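Local coordinates for alpha-1,4-endofucoidanase (Mariniflexile fucanivorans, PDB 6DLH), which hydrolyses fucoidan at internal alpha-1,4 linkages by a retaining mechanism, as a glycoside hydrolase of family 107, with calcium ions bound in its structure, at residues E124-P129 and G549-L554; G62-D67 and S583-R588; Y311-V316 and F364-S369. All blocks are in the same frame, centred on the assembly; numbering follows the deposited sequence.

Overall arrangement
From the N terminus the chain first gives 62-67 and then 124-129, both in the catalytic domain, before reaching helix 307-321. Contact 3 closes first, when helix 361-372 packs on that helix after a short excursion within the same domain. The chain then runs into the Ig-like modules. Strand 550-553 comes back to 124-129 and closes contact 1, and 583-588 returns to 62-67 and closes contact 2, so the three loops nest without crossing. Contacts 1 and 2 share one three-stranded sheet and touch each other, joining an Ig-like module to the catalytic domain. Contact 3 stays within the catalytic domain, its centre about 35 Å from that of contact 2.

Contact 1 (E124-P129 and G549-L554); sequences ESVDDP and GSLLKL
Lys-553 reaches across from its strand to Asp-127, and the salt bridge between them fixes the tighter part of this contact. NZ lies 3.2 Å from OD1 of Asp-127 and meets the anti lone pair of that oxygen, the one turned away from OD2. The lysine chain gets there by bending at its third torsion (chi3 -76°), which swings CE to 3.7 Å from the carbonyl O of Val-126. OD2 of the same buried aspartate is occupied on the catalytic-domain side by the backbone N of Gly-62 and by a salt bridge to Arg-64, so the carboxylate is gripped from both of its oxygens and probably kept ionised by two nearby positive charges. Beside the salt bridge, Leu-551 sends CD1 against the root of the aspartate, 3.9 Å from CB of Asp-127, with the two side chains crossing at about a right angle. An alanine in place of Lys-553 would probably leave the carboxylate of Asp-127 with one positive partner fewer, Arg-64 remaining, and open a gap beside the carbonyl of Val-126.

Packing is looser toward Val-126, which is partly exposed: its CG1 comes only to 4.2 Å from CD1 of Leu-551. Beyond it, Glu-124 and Ser-125 belong to the solvent side of the loop and make no contact with the strand.

Leu-551 and Lys-553 project from the same face of strand 550-553, an outer strand of the antiparallel sheet that pairs with strand 586-590, while Leu-552 turns the other way and is buried. On the opposing side the loop comes from helix 100-104 and runs into helix 129-139, whose N-cap is Asp-128. The catalytic-domain loop leading into helix 129-139 thus meets the face of an Ig-like sheet.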
ATOM      1  N   GLU A 124     -14.116   5.316  -1.495  1.00 53.63           N
ATOM      2  CA  GLU A 124     -13.751   6.718  -1.348  1.00 55.89           C
ATOM      3  C   GLU A 124     -14.185   7.257   0.015  1.00 58.16           C
ATOM      4  O   GLU A 124     -13.599   8.213   0.522  1.00 60.49           O
ATOM      5  CB  GLU A 124     -14.379   7.537  -2.478  1.00 60.68           C
ATOM      6  CG  GLU A 124     -13.426   8.536  -3.112  1.00 65.64           C
ATOM      7  CD  GLU A 124     -13.113   9.785  -2.307  1.00 67.99           C
ATOM      8  OE1 GLU A 124     -13.963  10.194  -1.498  1.00 71.96           O
ATOM      9  OE2 GLU A 124     -12.021  10.354  -2.502  1.00 69.41           O
ATOM     10  N   SER A 125     -15.214   6.644   0.608  1.00 56.44           N
ATOM     11  CA  SER A 125     -15.785   7.156   1.845  1.00 56.88           C
ATOM     12  C   SER A 125     -15.060   6.578   3.063  1.00 55.06           C
ATOM     13  O   SER A 125     -15.296   7.011   4.190  1.00 51.41           O
ATOM     14  CB  SER A 125     -17.283   6.919   1.899  1.00 54.06           C
ATOM     15  OG  SER A 125     -17.585   5.530   1.881  1.00 48.86           O
ATOM     16  N   VAL A 126     -14.165   5.612   2.822  1.00 53.18           N
ATOM     17  CA  VAL A 126     -13.505   4.882   3.893  1.00 50.71           C
ATOM     18  C   VAL A 126     -12.067   5.371   4.060  1.00 50.70           C
ATOM     19  O   VAL A 126     -11.711   5.873   5.122  1.00 52.17           O
ATOM     20  CB  VAL A 126     -13.579   3.360   3.675  1.00 49.45           C
ATOM     21  CG1 VAL A 126     -12.887   2.592   4.792  1.00 50.58           C
ATOM     22  CG2 VAL A 126     -15.014   2.891   3.510  1.00 47.92           C
ATOM     23  N   ASP A 127     -11.246   5.235   3.009  1.00 48.52           N
ATOM     24  CA  ASP A 127      -9.823   5.512   3.153  1.00 44.95           C
ATOM     25  C   ASP A 127      -9.154   5.763   1.803  1.00 44.01           C
ATOM     26  O   ASP A 127      -9.474   5.109   0.808  1.00 45.51           O
ATOM     27  CB  ASP A 127      -9.127   4.354   3.874  1.00 42.22           C
ATOM     28  CG  ASP A 127      -7.755   4.707   4.416  1.00 41.23           C
ATOM     29  OD1 ASP A 127      -7.574   5.863   4.853  1.00 41.49           O
ATOM     30  OD2 ASP A 127      -6.886   3.820   4.404  1.00 39.78           O
ATOM     31  N   ASP A 128      -8.205   6.710   1.799  1.00 42.61           N
ATOM     32  CA  ASP A 128      -7.199   6.819   0.753  1.00 41.22           C
ATOM     33  C   ASP A 128      -5.836   6.398   1.312  1.00 38.11           C
ATOM     34  O   ASP A 128      -5.066   7.241   1.771  1.00 37.90           O
ATOM     35  CB  ASP A 128      -7.139   8.233   0.161  1.00 38.01           C
ATOM     36  CG  ASP A 128      -6.202   8.327  -1.033  1.00 39.42           C
ATOM     37  OD1 ASP A 128      -5.569   7.299  -1.368  1.00 40.22           O
ATOM     38  OD2 ASP A 128      -6.111   9.417  -1.628  1.00 37.34           O
ATOM     39  N   PRO A 129      -5.485   5.090   1.289  1.00 36.56           N
ATOM     40  CA  PRO A 129      -4.195   4.623   1.811  1.00 35.44           C
ATOM     41  C   PRO A 129      -2.971   5.246   1.137  1.00 36.68           C
ATOM     42  O   PRO A 129      -1.997   5.582   1.805  1.00 37.82           O
ATOM     43  CB  PRO A 129      -4.221   3.109   1.569  1.00 35.19           C
ATOM     44  CG  PRO A 129      -5.689   2.773   1.419  1.00 36.62           C
ATOM     45  CD  PRO A 129      -6.316   3.991   0.776  1.00 35.15           C
ATOM     46  N   GLY A 549     -14.842  -3.830  10.830  1.00 38.38           N
ATOM     47  CA  GLY A 549     -13.802  -2.949  10.329  1.00 39.44           C
ATOM     48  C   GLY A 549     -14.296  -1.513  10.210  1.00 40.04           C
ATOM     49  O   GLY A 549     -15.190  -1.232   9.414  1.00 41.49           O
ATOM     50  N   SER A 550     -13.710  -0.622  11.023  1.00 39.37           N
ATOM     51  CA  SER A 550     -13.975   0.804  10.922  1.00 39.58           C
ATOM     52  C   SER A 550     -12.746   1.598  11.363  1.00 39.73           C
ATOM     53  O   SER A 550     -11.953   1.125  12.174  1.00 41.23           O
ATOM     54  CB  SER A 550     -15.207   1.187  11.705  1.00 42.77           C
ATOM     55  OG  SER A 550     -15.709   2.445  11.275  1.00 47.31           O
ATOM     56  N   LEU A 551     -12.612   2.815  10.827  1.00 36.23           N
ATOM     57  CA  LEU A 551     -11.441   3.643  11.065  1.00 38.13           C
ATOM     58  C   LEU A 551     -11.825   4.921  11.805  1.00 37.48           C
ATOM     59  O   LEU A 551     -12.911   5.465  11.616  1.00 41.00           O
ATOM     60  CB  LEU A 551     -10.787   3.978   9.721  1.00 35.46           C
ATOM     61  CG  LEU A 551     -10.247   2.780   8.939  1.00 33.72           C
ATOM     62  CD1 LEU A 551      -9.813   3.194   7.542  1.00 33.10           C
ATOM     63  CD2 LEU A 551      -9.096   2.121   9.687  1.00 32.66           C
ATOM     64  N   LEU A 552     -10.899   5.391  12.645  1.00 36.43           N
ATOM     65  CA  LEU A 552     -10.976   6.718  13.224  1.00 35.95           C
ATOM     66  C   LEU A 552      -9.718   7.475  12.814  1.00 36.22           C
ATOM     67  O   LEU A 552      -8.617   6.988  13.035  1.00 38.31           O
ATOM     68  CB  LEU A 552     -11.092   6.577  14.746  1.00 36.24           C
ATOM     69  CG  LEU A 552     -12.317   5.807  15.239  1.00 36.22           C
ATOM     70  CD1 LEU A 552     -12.271   5.616  16.746  1.00 36.57           C
ATOM     71  CD2 LEU A 552     -13.602   6.514  14.830  1.00 38.11           C
ATOM     72  N   LYS A 553      -9.888   8.654  12.209  1.00 36.53           N
ATOM     73  CA  LYS A 553      -8.765   9.335  11.584  1.00 39.24           C
ATOM     74  C   LYS A 553      -8.714  10.806  11.989  1.00 40.60           C
ATOM     75  O   LYS A 553      -9.718  11.519  11.933  1.00 42.38           O
ATOM     76  CB  LYS A 553      -8.843   9.212  10.058  1.00 40.34           C
ATOM     77  CG  LYS A 553      -8.776   7.794   9.509  1.00 42.46           C
ATOM     78  CD  LYS A 553      -8.438   7.737   8.033  1.00 44.48           C
ATOM     79  CE  LYS A 553      -9.598   8.103   7.134  1.00 44.50           C
ATOM     80  NZ  LYS A 553      -9.131   8.471   5.778  1.00 49.14           N
ATOM     81  N   LEU A 554      -7.510  11.250  12.367  1.00 39.85           N
ATOM     82  CA  LEU A 554      -7.224  12.643  12.664  1.00 39.42           C
ATOM     83  C   LEU A 554      -7.721  13.501  11.503  1.00 40.26           C
ATOM     84  O   LEU A 554      -7.471  13.185  10.339  1.00 39.24           O
ATOM     85  CB  LEU A 554      -5.710  12.779  12.870  1.00 40.83           C
ATOM     86  CG  LEU A 554      -5.180  14.143  13.316  1.00 44.18           C
ATOM     87  CD1 LEU A 554      -5.552  14.433  14.767  1.00 39.62           C
ATOM     88  CD2 LEU A 554      -3.664  14.216  13.130  1.00 41.66           C
TER

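Contact 2 (G62-D67 and S583-R588); sequences GIRIDD and SDDTWR
Arg-64 leans on Ser-583 and Thr-586, and its side chain can be followed outward from CB, which is directed at the Ig-like strand. CG passes 4.1 Å from OG of Ser-583, and a bend at the second torsion (chi2 -66°) brings CD past the same hydroxyl. NE donates to OG1 of Thr-586 at 3.1 Å, with an N-H...O angle of 155°. CZ rides close to CG2 of Thr-586, and NH2 makes a second bond to OG1 of Thr-586, at 3.2 Å. This side-on grip puts one oxygen in the guanidinium plane, while OG1 of Thr-586 donates to OD1 of Asp-585 at 2.8 Å, from above the carboxylate plane. NH1 of Arg-64 folds back to O of Ile-63 at 2.9 Å and forms a salt bridge with Asp-127 of a nearby loop.

Nearby, CB of Ser-583 sits 3.4 Å from OD1 of Asp-66, and two waters link that carboxylate to Asp-584 N and to Asp-585 OD1.

The arginine lies on the short run leading into helix 66-71, alongside helix 129-139. Its partners belong to the type I turn joining strands 578-583 and 586-590, so a beta hairpin of the Ig-like module rests on the catalytic domain.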
ATOM      1  N   GLY A  62      -7.107   1.321   5.373  1.00 36.25           N
ATOM      2  CA  GLY A  62      -6.548   1.491   6.707  1.00 37.69           C
ATOM      3  C   GLY A  62      -5.083   1.066   6.831  1.00 36.80           C
ATOM      4  O   GLY A  62      -4.503   1.177   7.908  1.00 36.54           O
ATOM      5  N   ILE A  63      -4.485   0.587   5.732  1.00 35.57           N
ATOM      6  CA  ILE A  63      -3.118   0.090   5.758  1.00 32.23           C
ATOM      7  C   ILE A  63      -2.175   1.287   5.759  1.00 31.99           C
ATOM      8  O   ILE A  63      -2.446   2.279   5.086  1.00 30.76           O
ATOM      9  CB  ILE A  63      -2.860  -0.893   4.595  1.00 32.65           C
ATOM     10  CG1 ILE A  63      -3.672  -2.185   4.767  1.00 30.31           C
ATOM     11  CG2 ILE A  63      -1.368  -1.166   4.403  1.00 30.19           C
ATOM     12  CD1 ILE A  63      -3.436  -2.921   6.077  1.00 31.17           C
ATOM     13  N   ARG A  64      -1.088   1.187   6.541  1.00 32.01           N
ATOM     14  CA  ARG A  64      -0.212   2.326   6.782  1.00 32.42           C
ATOM     15  C   ARG A  64       1.252   1.911   6.617  1.00 30.72           C
ATOM     16  O   ARG A  64       1.607   0.773   6.899  1.00 30.13           O
ATOM     17  CB  ARG A  64      -0.495   2.911   8.172  1.00 33.14           C
ATOM     18  CG  ARG A  64      -1.910   3.453   8.343  1.00 34.44           C
ATOM     19  CD  ARG A  64      -2.115   4.661   7.448  1.00 34.96           C
ATOM     20  NE  ARG A  64      -3.387   5.341   7.618  1.00 37.05           N
ATOM     21  CZ  ARG A  64      -4.407   5.251   6.770  1.00 39.09           C
ATOM     22  NH1 ARG A  64      -4.329   4.452   5.719  1.00 36.92           N
ATOM     23  NH2 ARG A  64      -5.502   5.962   6.977  1.00 38.59           N
ATOM     24  N   ILE A  65       2.097   2.861   6.189  1.00 31.41           N
ATOM     25  CA  ILE A  65       3.513   2.602   5.971  1.00 29.45           C
ATOM     26  C   ILE A  65       4.343   2.979   7.205  1.00 30.06           C
ATOM     27  O   ILE A  65       5.568   2.841   7.185  1.00 29.98           O
ATOM     28  CB  ILE A  65       4.007   3.313   4.692  1.00 28.47           C
ATOM     29  CG1 ILE A  65       5.333   2.718   4.199  1.00 26.82           C
ATOM     30  CG2 ILE A  65       4.098   4.825   4.908  1.00 27.61           C
ATOM     31  CD1 ILE A  65       5.766   3.188   2.827  1.00 26.68           C
ATOM     32  N   ASP A  66       3.683   3.435   8.283  1.00 29.63           N
ATOM     33  CA  ASP A  66       4.349   4.072   9.417  1.00 29.91           C
ATOM     34  C   ASP A  66       5.299   3.134  10.163  1.00 27.62           C
ATOM     35  O   ASP A  66       6.360   3.565  10.607  1.00 27.86           O
ATOM     36  CB  ASP A  66       3.361   4.778  10.353  1.00 31.41           C
ATOM     37  CG  ASP A  66       2.662   5.925   9.650  1.00 33.96           C
ATOM     38  OD1 ASP A  66       1.786   5.640   8.806  1.00 36.46           O
ATOM     39  OD2 ASP A  66       3.027   7.091   9.918  1.00 34.48           O
ATOM     40  N   ASP A  67       4.909   1.869  10.332  1.00 27.73           N
ATOM     41  CA  ASP A  67       5.760   0.897  11.004  1.00 27.83           C
ATOM     42  C   ASP A  67       7.056   0.712  10.214  1.00 28.70           C
ATOM     43  O   ASP A  67       8.141   0.657  10.798  1.00 29.89           O
ATOM     44  CB  ASP A  67       5.028  -0.427  11.242  1.00 28.95           C
ATOM     45  CG  ASP A  67       3.996  -0.354  12.358  1.00 30.98           C
ATOM     46  OD1 ASP A  67       4.006   0.644  13.104  1.00 32.07           O
ATOM     47  OD2 ASP A  67       3.194  -1.304  12.480  1.00 33.67           O
ATOM     48  N   SER A 583      -1.395   4.223  13.118  1.00 41.71           N
ATOM     49  CA  SER A 583      -0.385   5.268  13.027  1.00 42.52           C
ATOM     50  C   SER A 583      -0.766   6.454  13.912  1.00 42.96           C
ATOM     51  O   SER A 583      -1.749   6.400  14.646  1.00 45.33           O
ATOM     52  CB  SER A 583      -0.156   5.699  11.594  1.00 40.09           C
ATOM     53  OG  SER A 583      -1.281   6.386  11.074  1.00 39.33           O
ATOM     54  N   ASP A 584       0.019   7.532  13.816  1.00 45.05           N
ATOM     55  CA  ASP A 584      -0.175   8.746  14.592  1.00 46.93           C
ATOM     56  C   ASP A 584      -1.501   9.428  14.254  1.00 47.08           C
ATOM     57  O   ASP A 584      -1.950  10.299  14.996  1.00 43.45           O
ATOM     58  CB  ASP A 584       0.965   9.739  14.354  1.00 51.27           C
ATOM     59  CG  ASP A 584       2.126   9.555  15.313  1.00 54.79           C
ATOM     60  OD1 ASP A 584       2.084   8.585  16.102  1.00 54.41           O
ATOM     61  OD2 ASP A 584       3.060  10.388  15.264  1.00 57.65           O
ATOM     62  N   ASP A 585      -2.111   9.055  13.124  1.00 42.57           N
ATOM     63  CA  ASP A 585      -3.289   9.769  12.668  1.00 40.88           C
ATOM     64  C   ASP A 585      -4.409   8.790  12.334  1.00 37.94           C
ATOM     65  O   ASP A 585      -5.435   9.198  11.798  1.00 39.46           O
ATOM     66  CB  ASP A 585      -2.940  10.766  11.554  1.00 43.34           C
ATOM     67  CG  ASP A 585      -2.544  10.164  10.212  1.00 46.48           C
ATOM     68  OD1 ASP A 585      -2.600   8.920  10.068  1.00 46.71           O
ATOM     69  OD2 ASP A 585      -2.184  10.953   9.308  1.00 47.46           O
ATOM     70  N   THR A 586      -4.219   7.507  12.669  1.00 35.35           N
ATOM     71  CA  THR A 586      -5.143   6.480  12.216  1.00 35.01           C
ATOM     72  C   THR A 586      -5.284   5.376  13.260  1.00 35.69           C
ATOM     73  O   THR A 586      -4.302   4.749  13.662  1.00 39.26           O
ATOM     74  CB  THR A 586      -4.732   5.928  10.840  1.00 34.95           C
ATOM     75  OG1 THR A 586      -4.599   6.992   9.892  1.00 33.56           O
ATOM     76  CG2 THR A 586      -5.715   4.911  10.305  1.00 34.71           C
ATOM     77  N   TRP A 587      -6.534   5.133  13.671  1.00 34.47           N
ATOM     78  CA  TRP A 587      -6.867   4.055  14.589  1.00 34.09           C
ATOM     79  C   TRP A 587      -7.900   3.154  13.927  1.00 34.85           C
ATOM     80  O   TRP A 587      -8.630   3.587  13.038  1.00 34.15           O
ATOM     81  CB  TRP A 587      -7.380   4.608  15.925  1.00 33.11           C
ATOM     82  CG  TRP A 587      -6.390   5.462  16.655  1.00 31.92           C
ATOM     83  CD1 TRP A 587      -5.902   6.679  16.263  1.00 32.34           C
ATOM     84  CD2 TRP A 587      -5.767   5.172  17.917  1.00 31.83           C
ATOM     85  NE1 TRP A 587      -5.021   7.164  17.193  1.00 32.89           N
ATOM     86  CE2 TRP A 587      -4.914   6.258  18.218  1.00 33.53           C
ATOM     87  CE3 TRP A 587      -5.835   4.100  18.813  1.00 33.24           C
ATOM     88  CZ2 TRP A 587      -4.144   6.300  19.379  1.00 34.74           C
ATOM     89  CZ3 TRP A 587      -5.073   4.143  19.961  1.00 33.80           C
ATOM     90  CH2 TRP A 587      -4.243   5.230  20.242  1.00 33.47           C
ATOM     91  N   ARG A 588      -7.961   1.904  14.392  1.00 38.41           N
ATOM     92  CA  ARG A 588      -8.802   0.891  13.778  1.00 41.57           C
ATOM     93  C   ARG A 588      -9.671   0.234  14.846  1.00 40.32           C
ATOM     94  O   ARG A 588      -9.165  -0.173  15.889  1.00 41.84           O
ATOM     95  CB  ARG A 588      -7.917  -0.150  13.084  1.00 46.12           C
ATOM     96  CG  ARG A 588      -8.612  -1.461  12.746  1.00 51.10           C
ATOM     97  CD  ARG A 588      -9.211  -1.489  11.350  1.00 57.65           C
ATOM     98  NE  ARG A 588     -10.050  -2.665  11.153  1.00 60.57           N
ATOM     99  CZ  ARG A 588      -9.635  -3.825  10.653  1.00 60.84           C
ATOM    100  NH1 ARG A 588      -8.373  -3.973  10.282  1.00 59.76           N
ATOM    101  NH2 ARG A 588     -10.486  -4.830  10.530  1.00 58.33           N
TER
HETATM  102  O   HOH W   1       2.813   7.576  12.521  1.00 37.48           O
HETATM  103  O   HOH W   2      -0.109   7.908   8.414  1.00 45.98           O

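Contact 3 (Y311-V316 and F364-S369); sequences YNHDLV and FVEWTS
His-313 and Glu-366 meet tip to tip and supply the polar bond between the two helices. NE2 of His-313 donates to OE1 of Glu-366 at 2.9 Å, nearly straight. OE1 lies in the plane of the imidazole and accepts on its syn lone pair, the side facing OE2. A second, weak bond runs from NE2 of His-313 to OE2 of Glu-366, also 2.9 Å long but much more bent. OE1 takes a further hydrogen bond from Thr-370, so the carboxylate is held from its own helix as well; its charge would probably stabilise a protonated ring.

The aromatic part is a T-shaped pair. The edge of the His-313 ring is directed at the face of the five-membered ring of Trp-367, with centroids 4.6 Å apart and planes at 62°. CD2 of His-313 is the leading atom, 3.4 Å from NE1 of Trp-367. CG of His-313 stands anti to the backbone N (chi1 -171°), on the side of Trp-367. Closer to the backbone, CB of His-313 makes a CH-pi contact, 4.2 Å from the centroid of the six-membered ring of Trp-367. The indole is fixed further by the hydrogen bond that NE1 of Trp-367 donates to OH of Tyr-309.

Van der Waals contacts complete the interface. CB of Asn-312 touches CH2 of Trp-367 at 3.7 Å, while its amide turns away to Met-302 and Phe-296. CG1 of Val-316 rests 3.6 Å from the carbonyl O of Trp-367.

The axes of segments 311-316 and 364-369 come within 10.0 Å of each other, at 45°. Helices 307-321 and 361-372 precede the adjacent parallel strands 341-342 and 377-379, and neighbouring helices packed side by side in this way are characteristic of a beta/alpha-barrel catalytic domain, consistent with the similarity to GH29 alpha-L-fucosidases.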
ATOM      1  N   TYR A 311      25.755 -10.762 -15.823  1.00 21.49           N
ATOM      2  CA  TYR A 311      24.920  -9.887 -16.634  1.00 21.41           C
ATOM      3  C   TYR A 311      24.420  -8.710 -15.800  1.00 20.43           C
ATOM      4  O   TYR A 311      24.435  -7.569 -16.257  1.00 20.20           O
ATOM      5  CB  TYR A 311      23.719 -10.634 -17.231  1.00 23.21           C
ATOM      6  CG  TYR A 311      24.019 -11.827 -18.108  1.00 24.03           C
ATOM      7  CD1 TYR A 311      25.220 -11.949 -18.785  1.00 24.16           C
ATOM      8  CD2 TYR A 311      23.072 -12.828 -18.283  1.00 25.36           C
ATOM      9  CE1 TYR A 311      25.491 -13.050 -19.580  1.00 25.73           C
ATOM     10  CE2 TYR A 311      23.320 -13.932 -19.082  1.00 26.71           C
ATOM     11  CZ  TYR A 311      24.533 -14.037 -19.740  1.00 26.67           C
ATOM     12  OH  TYR A 311      24.797 -15.124 -20.520  1.00 28.61           O
ATOM     13  N   ASN A 312      23.962  -9.003 -14.582  1.00 20.06           N
ATOM     14  CA  ASN A 312      23.345  -7.989 -13.743  1.00 20.87           C
ATOM     15  C   ASN A 312      24.399  -7.071 -13.125  1.00 21.81           C
ATOM     16  O   ASN A 312      24.137  -5.879 -12.960  1.00 22.22           O
ATOM     17  CB  ASN A 312      22.376  -8.598 -12.726  1.00 20.15           C
ATOM     18  CG  ASN A 312      21.098  -9.045 -13.405  1.00 21.26           C
ATOM     19  OD1 ASN A 312      20.513  -8.287 -14.180  1.00 21.20           O
ATOM     20  ND2 ASN A 312      20.680 -10.277 -13.152  1.00 20.43           N
ATOM     21  N   HIS A 313      25.571  -7.628 -12.779  1.00 21.38           N
ATOM     22  CA  HIS A 313      26.634  -6.818 -12.205  1.00 22.41           C
ATOM     23  C   HIS A 313      27.243  -5.910 -13.272  1.00 23.36           C
ATOM     24  O   HIS A 313      27.608  -4.776 -12.972  1.00 24.73           O
ATOM     25  CB  HIS A 313      27.700  -7.649 -11.466  1.00 22.54           C
ATOM     26  CG  HIS A 313      28.642  -6.754 -10.730  1.00 24.07           C
ATOM     27  ND1 HIS A 313      29.878  -6.390 -11.240  1.00 24.26           N
ATOM     28  CD2 HIS A 313      28.494  -6.070  -9.571  1.00 22.76           C
ATOM     29  CE1 HIS A 313      30.470  -5.559 -10.406  1.00 24.58           C
ATOM     30  NE2 HIS A 313      29.632  -5.339  -9.381  1.00 24.53           N
ATOM     31  N   ASP A 314      27.331  -6.403 -14.517  1.00 23.51           N
ATOM     32  CA  ASP A 314      27.771  -5.583 -15.642  1.00 23.36           C
ATOM     33  C   ASP A 314      26.798  -4.435 -15.897  1.00 22.72           C
ATOM     34  O   ASP A 314      27.204  -3.392 -16.400  1.00 22.62           O
ATOM     35  CB  ASP A 314      27.989  -6.402 -16.923  1.00 23.49           C
ATOM     36  CG  ASP A 314      29.228  -7.280 -16.845  1.00 24.04           C
ATOM     37  OD1 ASP A 314      30.038  -7.058 -15.918  1.00 23.23           O
ATOM     38  OD2 ASP A 314      29.362  -8.189 -17.698  1.00 23.44           O
ATOM     39  N   LEU A 315      25.513  -4.638 -15.574  1.00 21.82           N
ATOM     40  CA  LEU A 315      24.532  -3.573 -15.718  1.00 22.08           C
ATOM     41  C   LEU A 315      24.872  -2.446 -14.743  1.00 22.44           C
ATOM     42  O   LEU A 315      24.806  -1.269 -15.086  1.00 23.89           O
ATOM     43  CB  LEU A 315      23.124  -4.133 -15.471  1.00 20.84           C
ATOM     44  CG  LEU A 315      21.952  -3.162 -15.662  1.00 20.98           C
ATOM     45  CD1 LEU A 315      20.669  -3.931 -15.955  1.00 19.81           C
ATOM     46  CD2 LEU A 315      21.752  -2.286 -14.432  1.00 19.54           C
ATOM     47  N   VAL A 316      25.237  -2.823 -13.519  1.00 21.86           N
ATOM     48  CA  VAL A 316      25.550  -1.856 -12.485  1.00 23.89           C
ATOM     49  C   VAL A 316      26.857  -1.138 -12.835  1.00 25.11           C
ATOM     50  O   VAL A 316      26.955   0.078 -12.678  1.00 23.50           O
ATOM     51  CB  VAL A 316      25.543  -2.559 -11.114  1.00 25.49           C
ATOM     52  CG1 VAL A 316      26.801  -2.379 -10.298  1.00 24.94           C
ATOM     53  CG2 VAL A 316      24.289  -2.269 -10.309  1.00 24.64           C
ATOM     54  N   PHE A 364      26.207  -6.753  -1.603  1.00 22.33           N
ATOM     55  CA  PHE A 364      25.104  -5.805  -1.605  1.00 22.67           C
ATOM     56  C   PHE A 364      25.621  -4.368  -1.593  1.00 22.53           C
ATOM     57  O   PHE A 364      25.165  -3.541  -2.382  1.00 22.04           O
ATOM     58  CB  PHE A 364      24.151  -6.044  -0.434  1.00 21.97           C
ATOM     59  CG  PHE A 364      22.870  -5.258  -0.559  1.00 21.16           C
ATOM     60  CD1 PHE A 364      21.801  -5.759  -1.287  1.00 21.44           C
ATOM     61  CD2 PHE A 364      22.744  -4.002   0.022  1.00 21.35           C
ATOM     62  CE1 PHE A 364      20.628  -5.022  -1.430  1.00 20.97           C
ATOM     63  CE2 PHE A 364      21.576  -3.264  -0.124  1.00 21.61           C
ATOM     64  CZ  PHE A 364      20.516  -3.780  -0.847  1.00 21.49           C
ATOM     65  N   VAL A 365      26.583  -4.096  -0.701  1.00 22.39           N
ATOM     66  CA  VAL A 365      27.174  -2.777  -0.532  1.00 22.03           C
ATOM     67  C   VAL A 365      27.909  -2.379  -1.812  1.00 23.03           C
ATOM     68  O   VAL A 365      27.801  -1.237  -2.264  1.00 22.50           O
ATOM     69  CB  VAL A 365      28.090  -2.741   0.710  1.00 22.11           C
ATOM     70  CG1 VAL A 365      28.808  -1.413   0.851  1.00 20.30           C
ATOM     71  CG2 VAL A 365      27.309  -3.051   1.988  1.00 21.45           C
ATOM     72  N   GLU A 366      28.650  -3.334  -2.393  1.00 22.80           N
ATOM     73  CA  GLU A 366      29.440  -3.082  -3.590  1.00 22.72           C
ATOM     74  C   GLU A 366      28.531  -2.775  -4.785  1.00 23.63           C
ATOM     75  O   GLU A 366      28.772  -1.788  -5.488  1.00 25.65           O
ATOM     76  CB  GLU A 366      30.418  -4.231  -3.854  1.00 23.18           C
ATOM     77  CG  GLU A 366      31.307  -4.015  -5.078  1.00 25.13           C
ATOM     78  CD  GLU A 366      30.687  -4.402  -6.416  1.00 25.29           C
ATOM     79  OE1 GLU A 366      30.758  -3.598  -7.372  1.00 25.22           O
ATOM     80  OE2 GLU A 366      30.136  -5.510  -6.502  1.00 25.75           O
ATOM     81  N   TRP A 367      27.495  -3.603  -5.012  1.00 21.87           N
ATOM     82  CA  TRP A 367      26.589  -3.389  -6.137  1.00 22.21           C
ATOM     83  C   TRP A 367      25.974  -1.996  -6.021  1.00 22.98           C
ATOM     84  O   TRP A 367      25.977  -1.227  -6.987  1.00 23.17           O
ATOM     85  CB  TRP A 367      25.475  -4.451  -6.210  1.00 21.45           C
ATOM     86  CG  TRP A 367      25.840  -5.800  -6.762  1.00 22.16           C
ATOM     87  CD1 TRP A 367      26.910  -6.579  -6.422  1.00 22.14           C
ATOM     88  CD2 TRP A 367      25.080  -6.570  -7.716  1.00 22.48           C
ATOM     89  NE1 TRP A 367      26.884  -7.763  -7.112  1.00 23.06           N
ATOM     90  CE2 TRP A 367      25.762  -7.792  -7.904  1.00 23.17           C
ATOM     91  CE3 TRP A 367      23.899  -6.345  -8.435  1.00 22.94           C
ATOM     92  CZ2 TRP A 367      25.301  -8.778  -8.778  1.00 22.74           C
ATOM     93  CZ3 TRP A 367      23.441  -7.319  -9.296  1.00 23.48           C
ATOM     94  CH2 TRP A 367      24.138  -8.520  -9.466  1.00 23.54           C
ATOM     95  N   THR A 368      25.458  -1.683  -4.821  1.00 22.31           N
ATOM     96  CA  THR A 368      24.775  -0.419  -4.600  1.00 22.49           C
ATOM     97  C   THR A 368      25.733   0.737  -4.878  1.00 23.19           C
ATOM     98  O   THR A 368      25.408   1.645  -5.646  1.00 23.59           O
ATOM     99  CB  THR A 368      24.118  -0.368  -3.214  1.00 21.99           C
ATOM    100  OG1 THR A 368      23.184  -1.442  -3.114  1.00 23.00           O
ATOM    101  CG2 THR A 368      23.383   0.928  -2.956  1.00 21.86           C
ATOM    102  N   SER A 369      26.924   0.684  -4.263  1.00 23.69           N
ATOM    103  CA  SER A 369      27.858   1.796  -4.344  1.00 23.95           C
ATOM    104  C   SER A 369      28.442   1.908  -5.752  1.00 24.78           C
ATOM    105  O   SER A 369      28.645   3.018  -6.245  1.00 24.60           O
ATOM    106  CB  SER A 369      28.932   1.704  -3.289  1.00 25.21           C
ATOM    107  OG  SER A 369      29.573   0.439  -3.327  1.00 27.54           O
TER